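Local coordinates for toxin PAU_02230 (Photorhabdus asymbiotica subsp. asymbiotica ATCC 43949, PDB 6HV6), which is a bacterial toxin whose modelled part is an alpha/beta domain with more helix than strand, built around a six-stranded antiparallel sheet, at residues K193-E198 against D230-P235; T272-T277 against D318-M323; I293-I296 against K302-Y305. The protein carries 1 engineered substitution. All blocks are in the same frame, centred on the assembly; numbering follows the deposited sequence.

Contact 1. Residues K193-E198 against D230-P235; sequences KGKPSE and DITSNP
Ile231 receives two lysine side chains from the loop 193-198, touched mainly by their methylene groups. Lys195 makes the closer approach: its CE lies 3.8 Å from Ile231 CG2, and the two side chains slide past each other in opposite directions. The lysine chain bends about CB-CG and again about CD-CE (chi2 -76°, chi4 -70°), which carries CE past the Ile231 CG2 methyl and leaves NZ 3.9 Å from that same Ile231 CG2. Thr232 crosses it at about a right angle, with its methyl CG2 3.9 Å from Lys195 CE. From another side Lys193 comes no nearer than 4.5 Å, from its CD to Ile231 CB.

The polar bonds lie within the loop 230-235 or reach outside the contact. Ser233 N bonds to Asp230 O at 2.9 Å and Asn234 N to Ile231 O at 3.0 Å, forming a short 3-10 turn. Ser233 OG meets Asp230 OD2 from above the carboxylate plane, at 3.1 Å. Asn234 then serves as N-cap of helix 235-244, its OD1 accepting from Tyr237 N. Lys193 NZ, in a poorly ordered side chain, bonds to Ile225 O.

Here two interhelix loops meet at a partly buried seam, where Tyr237 of helix 235-244 also touches Lys195 and Ile231. The lysines contribute mainly their aliphatic stems, so the contact probably relies on hydrophobic shielding of Ile231 rather than on charge pairing.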
loop_
_atom_site.group_PDB
_atom_site.type_symbol
_atom_site.label_atom_id
_atom_site.label_comp_id
_atom_site.label_asym_id
_atom_site.label_seq_id
_atom_site.Cartn_x
_atom_site.Cartn_y
_atom_site.Cartn_z
ATOM N N LYS A 193 -4.915 -2.950 5.104
ATOM C CA LYS A 193 -5.917 -2.482 6.061
ATOM C C LYS A 193 -5.354 -1.403 6.983
ATOM O O LYS A 193 -5.512 -1.455 8.205
ATOM C CB LYS A 193 -6.463 -3.644 6.890
ATOM C CG LYS A 193 -7.106 -4.758 6.098
ATOM C CD LYS A 193 -7.580 -5.859 7.041
ATOM C CE LYS A 193 -8.140 -7.014 6.256
ATOM N NZ LYS A 193 -7.255 -7.262 5.087
ATOM N N GLY A 194 -4.671 -0.426 6.396
ATOM C CA GLY A 194 -4.132 0.671 7.173
ATOM C C GLY A 194 -2.917 0.350 8.018
ATOM O O GLY A 194 -2.387 1.254 8.674
ATOM N N LYS A 195 -2.457 -0.901 8.035
ATOM C CA LYS A 195 -1.208 -1.227 8.706
ATOM C C LYS A 195 -0.044 -0.517 8.007
ATOM O O LYS A 195 -0.166 -0.087 6.858
ATOM C CB LYS A 195 -0.989 -2.742 8.716
ATOM C CG LYS A 195 -1.976 -3.518 9.598
ATOM C CD LYS A 195 -1.631 -3.371 11.071
ATOM C CE LYS A 195 -2.508 -4.250 11.946
ATOM N NZ LYS A 195 -3.908 -3.746 11.969
ATOM N N PRO A 196 1.083 -0.351 8.699
ATOM C CA PRO A 196 2.233 0.316 8.080
ATOM C C PRO A 196 2.723 -0.406 6.828
ATOM O O PRO A 196 2.540 -1.611 6.640
ATOM C CB PRO A 196 3.289 0.288 9.188
ATOM C CG PRO A 196 2.472 0.299 10.466
ATOM C CD PRO A 196 1.263 -0.542 10.151
ATOM N N SER A 197 3.368 0.368 5.962
ATOM C CA SER A 197 3.864 -0.151 4.699
ATOM C C SER A 197 4.770 -1.363 4.894
ATOM O O SER A 197 5.617 -1.392 5.787
ATOM C CB SER A 197 4.637 0.940 3.970
ATOM O OG SER A 197 5.177 0.387 2.782
ATOM N N GLU A 198 4.619 -2.357 4.035
ATOM C CA GLU A 198 5.542 -3.484 4.021
ATOM C C GLU A 198 6.259 -3.573 2.678
ATOM O O GLU A 198 6.551 -4.651 2.183
ATOM C CB GLU A 198 4.824 -4.794 4.349
ATOM C CG GLU A 198 4.272 -4.856 5.767
ATOM C CD GLU A 198 5.359 -4.793 6.826
ATOM O OE1 GLU A 198 6.533 -5.058 6.481
ATOM O OE2 GLU A 198 5.037 -4.465 7.997
ATOM N N ASP A 230 -8.307 -11.000 10.421
ATOM C CA ASP A 230 -7.377 -10.872 11.537
ATOM C C ASP A 230 -5.981 -10.799 10.950
ATOM O O ASP A 230 -5.264 -11.801 10.928
ATOM C CB ASP A 230 -7.519 -12.060 12.512
ATOM C CG ASP A 230 -6.698 -11.889 13.786
ATOM O OD1 ASP A 230 -6.071 -10.825 13.977
ATOM O OD2 ASP A 230 -6.674 -12.837 14.592
ATOM N N ILE A 231 -5.595 -9.629 10.437
ATOM C CA ILE A 231 -4.407 -9.579 9.589
ATOM C C ILE A 231 -3.153 -9.934 10.378
ATOM O O ILE A 231 -2.211 -10.517 9.823
ATOM C CB ILE A 231 -4.283 -8.203 8.906
ATOM C CG1 ILE A 231 -3.117 -8.207 7.921
ATOM C CG2 ILE A 231 -4.122 -7.088 9.937
ATOM C CD1 ILE A 231 -3.008 -6.933 7.122
ATOM N N THR A 232 -3.120 -9.628 11.680
ATOM C CA THR A 232 -1.940 -9.959 12.464
ATOM C C THR A 232 -1.783 -11.462 12.678
ATOM O O THR A 232 -0.719 -11.891 13.136
ATOM C CB THR A 232 -1.969 -9.231 13.820
ATOM O OG1 THR A 232 -3.099 -9.655 14.585
ATOM C CG2 THR A 232 -2.047 -7.721 13.607
ATOM N N SER A 233 -2.802 -12.264 12.354
ATOM C CA SER A 233 -2.695 -13.722 12.358
ATOM C C SER A 233 -2.621 -14.311 10.953
ATOM O O SER A 233 -2.712 -15.533 10.801
ATOM C CB SER A 233 -3.873 -14.345 13.105
ATOM O OG SER A 233 -3.839 -14.029 14.472
ATOM N N ASN A 234 -2.494 -13.473 9.931
ATOM C CA ASN A 234 -2.326 -13.937 8.549
ATOM C C ASN A 234 -0.880 -14.358 8.349
ATOM O O ASN A 234 0.027 -13.567 8.620
ATOM C CB ASN A 234 -2.695 -12.822 7.559
ATOM C CG ASN A 234 -2.517 -13.247 6.092
ATOM O OD1 ASN A 234 -1.428 -13.135 5.547
ATOM N ND2 ASN A 234 -3.584 -13.764 5.466
ATOM N N PRO A 235 -0.607 -15.585 7.887
ATOM C CA PRO A 235 0.791 -16.037 7.846
ATOM C C PRO A 235 1.648 -15.270 6.849
ATOM O O PRO A 235 2.842 -15.082 7.105
ATOM C CB PRO A 235 0.676 -17.529 7.492
ATOM C CG PRO A 235 -0.646 -17.673 6.846
ATOM C CD PRO A 235 -1.548 -16.626 7.437
#

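Contact 2. Residues T272-T277 against D318-M323; sequences TKLFPT and DKHSDM
His320 NE2 is hydrogen-bonded to Leu267 O, and this bond probably helps to set the rotation of an imidazole that packs against Leu274 and Phe275. The contact joins the end of the short helix 271-274 to the first turn of helix 320-334, beside the six-stranded antiparallel sheet of this alpha/beta fold. Lys319 occupies the N-cap position of the longer helix, and its carbonyl oxygen O accepts from Met323 N at 3.2 Å, closing the turn that presents both His320 and Met323 to the other segment.

With CG anti to the backbone N (chi1 173°), the His320 ring extends toward the segment 272-277. It meets Phe275 rim to rim, with neither ring over the face of the other: the centroids of Phe275 and His320 are 5.8 Å apart and the planes lie at 83°. The closest atoms are Phe275 CE2 and His320 ND1, at 3.7 Å, with the nitrogen in the plane of the phenyl ring at its edge. This buried ND1 has no polar partner anywhere in the model, so the imidazole is held through NE2 on one side and set against hydrocarbon on the other.

Leu274 links the two rings. Its CD2 reaches the edge of the imidazole, 4.0 Å from His320 CE1, while its CG sits over the centre of one face of the Phe275 ring. Ile293, on the neighbouring strand 289-296, touches Leu274, Phe275 and Met323 and brings the sheet into the same apolar cluster. Farther along the phenyl rim, the terminal methyl CE of Met323 approaches Phe275 CZ at 4.3 Å, near the plane of the ring.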
loop_
_atom_site.group_PDB
_atom_site.type_symbol
_atom_site.label_atom_id
_atom_site.label_comp_id
_atom_site.label_asym_id
_atom_site.label_seq_id
_atom_site.Cartn_x
_atom_site.Cartn_y
_atom_site.Cartn_z
ATOM N N THR A 272 21.940 -3.612 -19.808
ATOM C CA THR A 272 22.903 -4.691 -19.630
ATOM C C THR A 272 23.827 -4.439 -18.446
ATOM O O THR A 272 24.491 -5.372 -17.987
ATOM C CB THR A 272 23.708 -4.893 -20.917
ATOM O OG1 THR A 272 24.402 -3.683 -21.240
ATOM C CG2 THR A 272 22.780 -5.252 -22.077
ATOM N N LYS A 273 23.863 -3.211 -17.928
ATOM C CA LYS A 273 24.625 -2.913 -16.723
ATOM C C LYS A 273 23.794 -3.122 -15.467
ATOM O O LYS A 273 24.297 -3.630 -14.461
ATOM C CB LYS A 273 25.145 -1.472 -16.777
ATOM C CG LYS A 273 26.097 -1.207 -17.933
ATOM C CD LYS A 273 27.268 -2.177 -17.892
ATOM C CE LYS A 273 28.220 -1.949 -19.052
ATOM N NZ LYS A 273 28.757 -0.565 -19.070
ATOM N N LEU A 274 22.519 -2.745 -15.520
ATOM C CA LEU A 274 21.631 -2.919 -14.381
ATOM C C LEU A 274 21.335 -4.393 -14.129
ATOM O O LEU A 274 21.313 -4.848 -12.978
ATOM C CB LEU A 274 20.346 -2.146 -14.651
ATOM C CG LEU A 274 19.312 -1.936 -13.567
ATOM C CD1 LEU A 274 19.811 -0.937 -12.553
ATOM C CD2 LEU A 274 18.064 -1.439 -14.246
ATOM N N PHE A 275 21.091 -5.152 -15.196
ATOM C CA PHE A 275 20.778 -6.573 -15.112
ATOM C C PHE A 275 21.936 -7.350 -15.721
ATOM O O PHE A 275 21.970 -7.572 -16.940
ATOM C CB PHE A 275 19.469 -6.888 -15.833
ATOM C CG PHE A 275 18.319 -6.037 -15.394
ATOM C CD1 PHE A 275 17.872 -6.081 -14.082
ATOM C CD2 PHE A 275 17.679 -5.196 -16.293
ATOM C CE1 PHE A 275 16.808 -5.303 -13.672
ATOM C CE2 PHE A 275 16.614 -4.414 -15.888
ATOM C CZ PHE A 275 16.177 -4.469 -14.572
ATOM N N PRO A 276 22.908 -7.782 -14.919
ATOM C CA PRO A 276 24.029 -8.551 -15.481
ATOM C C PRO A 276 23.601 -9.874 -16.092
ATOM O O PRO A 276 24.192 -10.310 -17.088
ATOM C CB PRO A 276 24.952 -8.757 -14.270
ATOM C CG PRO A 276 24.529 -7.733 -13.267
ATOM C CD PRO A 276 23.049 -7.579 -13.468
ATOM N N THR A 277 22.590 -10.526 -15.526
ATOM C CA THR A 277 22.114 -11.810 -16.015
ATOM C C THR A 277 20.714 -11.669 -16.607
ATOM O O THR A 277 19.993 -10.700 -16.342
ATOM C CB THR A 277 22.120 -12.857 -14.891
ATOM O OG1 THR A 277 21.167 -12.501 -13.884
ATOM C CG2 THR A 277 23.501 -12.935 -14.248
ATOM N N ASP A 318 7.837 -5.265 -22.844
ATOM C CA ASP A 318 8.679 -5.982 -23.795
ATOM C C ASP A 318 10.045 -5.331 -23.953
ATOM O O ASP A 318 11.010 -6.003 -24.338
ATOM C CB ASP A 318 8.008 -6.061 -25.175
ATOM C CG ASP A 318 6.921 -7.122 -25.252
ATOM O OD1 ASP A 318 6.639 -7.782 -24.234
ATOM O OD2 ASP A 318 6.350 -7.301 -26.350
ATOM N N LYS A 319 10.143 -4.031 -23.702
ATOM C CA LYS A 319 11.372 -3.288 -23.931
ATOM C C LYS A 319 11.824 -2.656 -22.628
ATOM O O LYS A 319 11.011 -2.099 -21.885
ATOM C CB LYS A 319 11.187 -2.198 -24.996
ATOM C CG LYS A 319 10.881 -2.721 -26.390
ATOM C CD LYS A 319 10.976 -1.609 -27.424
ATOM C CE LYS A 319 10.922 -2.162 -28.844
ATOM N NZ LYS A 319 10.985 -1.080 -29.866
ATOM N N HIS A 320 13.125 -2.751 -22.349
ATOM C CA HIS A 320 13.657 -2.104 -21.155
ATOM C C HIS A 320 13.411 -0.597 -21.188
ATOM O O HIS A 320 13.075 0.010 -20.162
ATOM C CB HIS A 320 15.150 -2.398 -21.017
ATOM C CG HIS A 320 15.804 -1.633 -19.912
ATOM N ND1 HIS A 320 15.725 -2.022 -18.592
ATOM C CD2 HIS A 320 16.514 -0.480 -19.925
ATOM C CE1 HIS A 320 16.366 -1.147 -17.839
ATOM N NE2 HIS A 320 16.855 -0.202 -18.623
ATOM N N SER A 321 13.562 0.021 -22.361
ATOM C CA SER A 321 13.431 1.472 -22.439
ATOM C C SER A 321 12.023 1.924 -22.082
ATOM O O SER A 321 11.851 3.003 -21.504
ATOM C CB SER A 321 13.812 1.977 -23.832
ATOM O OG SER A 321 12.902 1.532 -24.819
ATOM N N ASP A 322 11.008 1.120 -22.410
ATOM C CA ASP A 322 9.647 1.463 -22.014
ATOM C C ASP A 322 9.459 1.328 -20.514
ATOM O O ASP A 322 8.817 2.175 -19.883
ATOM C CB ASP A 322 8.641 0.579 -22.744
ATOM C CG ASP A 322 8.563 0.900 -24.221
ATOM O OD1 ASP A 322 8.837 2.062 -24.581
ATOM O OD2 ASP A 322 8.215 -0.000 -25.004
ATOM N N MET A 323 9.980 0.249 -19.932
ATOM C CA MET A 323 9.874 0.077 -18.489
ATOM C C MET A 323 10.552 1.230 -17.766
ATOM O O MET A 323 9.995 1.791 -16.811
ATOM C CB MET A 323 10.470 -1.278 -18.093
ATOM C CG MET A 323 10.327 -1.665 -16.624
ATOM S SD MET A 323 11.605 -0.899 -15.617
ATOM C CE MET A 323 13.037 -1.894 -16.055
#

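Contact 3. Residues I293-I296 against K302-Y305; sequences ISKI and KIKY
Ile296 and Lys304 pair through both of their peptide groups: Ile296 N donates to Lys304 O at 2.8 Å and Lys304 N to Ile296 O at 2.7 Å. Both bonds are almost straight, at 167° and 168° at the hydrogen. Carbon donors supplement them, with Ile303 CA 3.2 Å from Ile296 O and Lys295 CA 3.4 Å from Lys304 O.

These bonds join the loop-side ends of strands 289-296 and 304-309, where the chain turns back in a beta hairpin of the central antiparallel sheet. Ile296 and Lys304 form a hydrogen-bonded pair; the next pair, Lys295 with Tyr305, is non-hydrogen-bonded and sends its side chains to the other face of the sheet. There they lie side by side and point the same way. With CG anti to the backbone N (chi1 177°) and the rest fully extended, Lys295 runs alongside the phenol, its CD 3.7 Å from Tyr305 CE2. Both polar ends converge on Glu271 OE2, which forms a salt bridge with Lys295 NZ and a hydrogen bond with Tyr305 OH. Ile303 packs obliquely across the same lysine stem, its CD1 3.8 Å from Lys295 CE.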
loop_
_atom_site.group_PDB
_atom_site.type_symbol
_atom_site.label_atom_id
_atom_site.label_comp_id
_atom_site.label_asym_id
_atom_site.label_seq_id
_atom_site.Cartn_x
_atom_site.Cartn_y
_atom_site.Cartn_z
ATOM N N ILE A 293 12.714 -3.589 -9.672
ATOM C CA ILE A 293 12.704 -3.740 -11.120
ATOM C C ILE A 293 13.454 -5.012 -11.467
ATOM O O ILE A 293 14.437 -5.372 -10.806
ATOM C CB ILE A 293 13.290 -2.514 -11.856
ATOM C CG1 ILE A 293 14.718 -2.227 -11.421
ATOM C CG2 ILE A 293 12.435 -1.281 -11.592
ATOM C CD1 ILE A 293 15.199 -0.851 -11.878
ATOM N N SER A 294 12.974 -5.708 -12.491
ATOM C CA SER A 294 13.492 -7.031 -12.781
ATOM C C SER A 294 13.529 -7.246 -14.280
ATOM O O SER A 294 12.816 -6.591 -15.044
ATOM C CB SER A 294 12.643 -8.122 -12.113
ATOM O OG SER A 294 12.677 -7.995 -10.703
ATOM N N LYS A 295 14.385 -8.181 -14.680
ATOM C CA LYS A 295 14.436 -8.729 -16.025
ATOM C C LYS A 295 14.229 -10.229 -15.878
ATOM O O LYS A 295 14.947 -10.877 -15.112
ATOM C CB LYS A 295 15.781 -8.399 -16.687
ATOM C CG LYS A 295 16.004 -8.970 -18.075
ATOM C CD LYS A 295 17.381 -8.544 -18.623
ATOM C CE LYS A 295 17.619 -9.037 -20.039
ATOM N NZ LYS A 295 18.946 -8.580 -20.569
ATOM N N ILE A 296 13.240 -10.777 -16.584
ATOM C CA ILE A 296 12.869 -12.185 -16.466
ATOM C C ILE A 296 12.758 -12.808 -17.856
ATOM O O ILE A 296 12.262 -12.171 -18.790
ATOM C CB ILE A 296 11.540 -12.342 -15.699
ATOM C CG1 ILE A 296 11.588 -11.570 -14.375
ATOM C CG2 ILE A 296 11.239 -13.811 -15.448
ATOM C CD1 ILE A 296 12.653 -12.080 -13.403
ATOM N N LYS A 302 10.683 -15.797 -23.816
ATOM C CA LYS A 302 10.589 -14.361 -24.065
ATOM C C LYS A 302 10.937 -13.556 -22.810
ATOM O O LYS A 302 10.556 -13.919 -21.698
ATOM C CB LYS A 302 9.186 -13.992 -24.568
ATOM C CG LYS A 302 8.984 -12.498 -24.848
ATOM C CD LYS A 302 7.876 -12.247 -25.870
ATOM C CE LYS A 302 7.748 -10.764 -26.210
ATOM N NZ LYS A 302 6.863 -10.516 -27.389
ATOM N N ILE A 303 11.666 -12.458 -23.006
ATOM C CA ILE A 303 12.179 -11.626 -21.924
ATOM C C ILE A 303 11.150 -10.565 -21.579
ATOM O O ILE A 303 10.546 -9.953 -22.470
ATOM C CB ILE A 303 13.523 -10.984 -22.321
ATOM C CG1 ILE A 303 14.652 -12.019 -22.275
ATOM C CG2 ILE A 303 13.846 -9.798 -21.427
ATOM C CD1 ILE A 303 16.027 -11.441 -22.559
ATOM N N LYS A 304 10.945 -10.349 -20.278
ATOM C CA LYS A 304 10.083 -9.298 -19.766
ATOM C C LYS A 304 10.865 -8.409 -18.809
ATOM O O LYS A 304 11.717 -8.892 -18.054
ATOM C CB LYS A 304 8.857 -9.896 -19.061
ATOM C CG LYS A 304 7.936 -10.656 -19.995
ATOM C CD LYS A 304 7.519 -9.770 -21.163
ATOM C CE LYS A 304 6.920 -10.577 -22.306
ATOM N NZ LYS A 304 5.751 -11.388 -21.863
ATOM N N TYR A 305 10.587 -7.106 -18.862
ATOM C CA TYR A 305 11.150 -6.122 -17.946
ATOM C C TYR A 305 10.007 -5.628 -17.064
ATOM O O TYR A 305 8.989 -5.151 -17.581
ATOM C CB TYR A 305 11.799 -4.966 -18.707
ATOM C CG TYR A 305 12.840 -5.447 -19.711
ATOM C CD1 TYR A 305 12.475 -5.796 -21.007
ATOM C CD2 TYR A 305 14.166 -5.607 -19.340
ATOM C CE1 TYR A 305 13.410 -6.263 -21.915
ATOM C CE2 TYR A 305 15.116 -6.074 -20.249
ATOM C CZ TYR A 305 14.725 -6.404 -21.529
ATOM O OH TYR A 305 15.650 -6.866 -22.438
#

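Overall arrangement
Along the chain, contact 1 comes first and closes a largely helical loop, bringing the loop before helix 199-211 against the one leading into helix 235-244. Contact 2 then spans strands 280-286, 289-296, 304-309 and 313-317, tying helix 271-274 to helix 320-334. Contact 3 falls wholly within that span and closes the hairpin of the two middle strands. No contacts cross. Contacts 2 and 3 have centres about 7 Å apart and touch: Tyr305 packs against the chain at Asp318 and His320, and Asp318 makes a long, weak ion pair with Lys302. Contact 1 stands apart, its nearest atoms about 13 Å from those of contact 3.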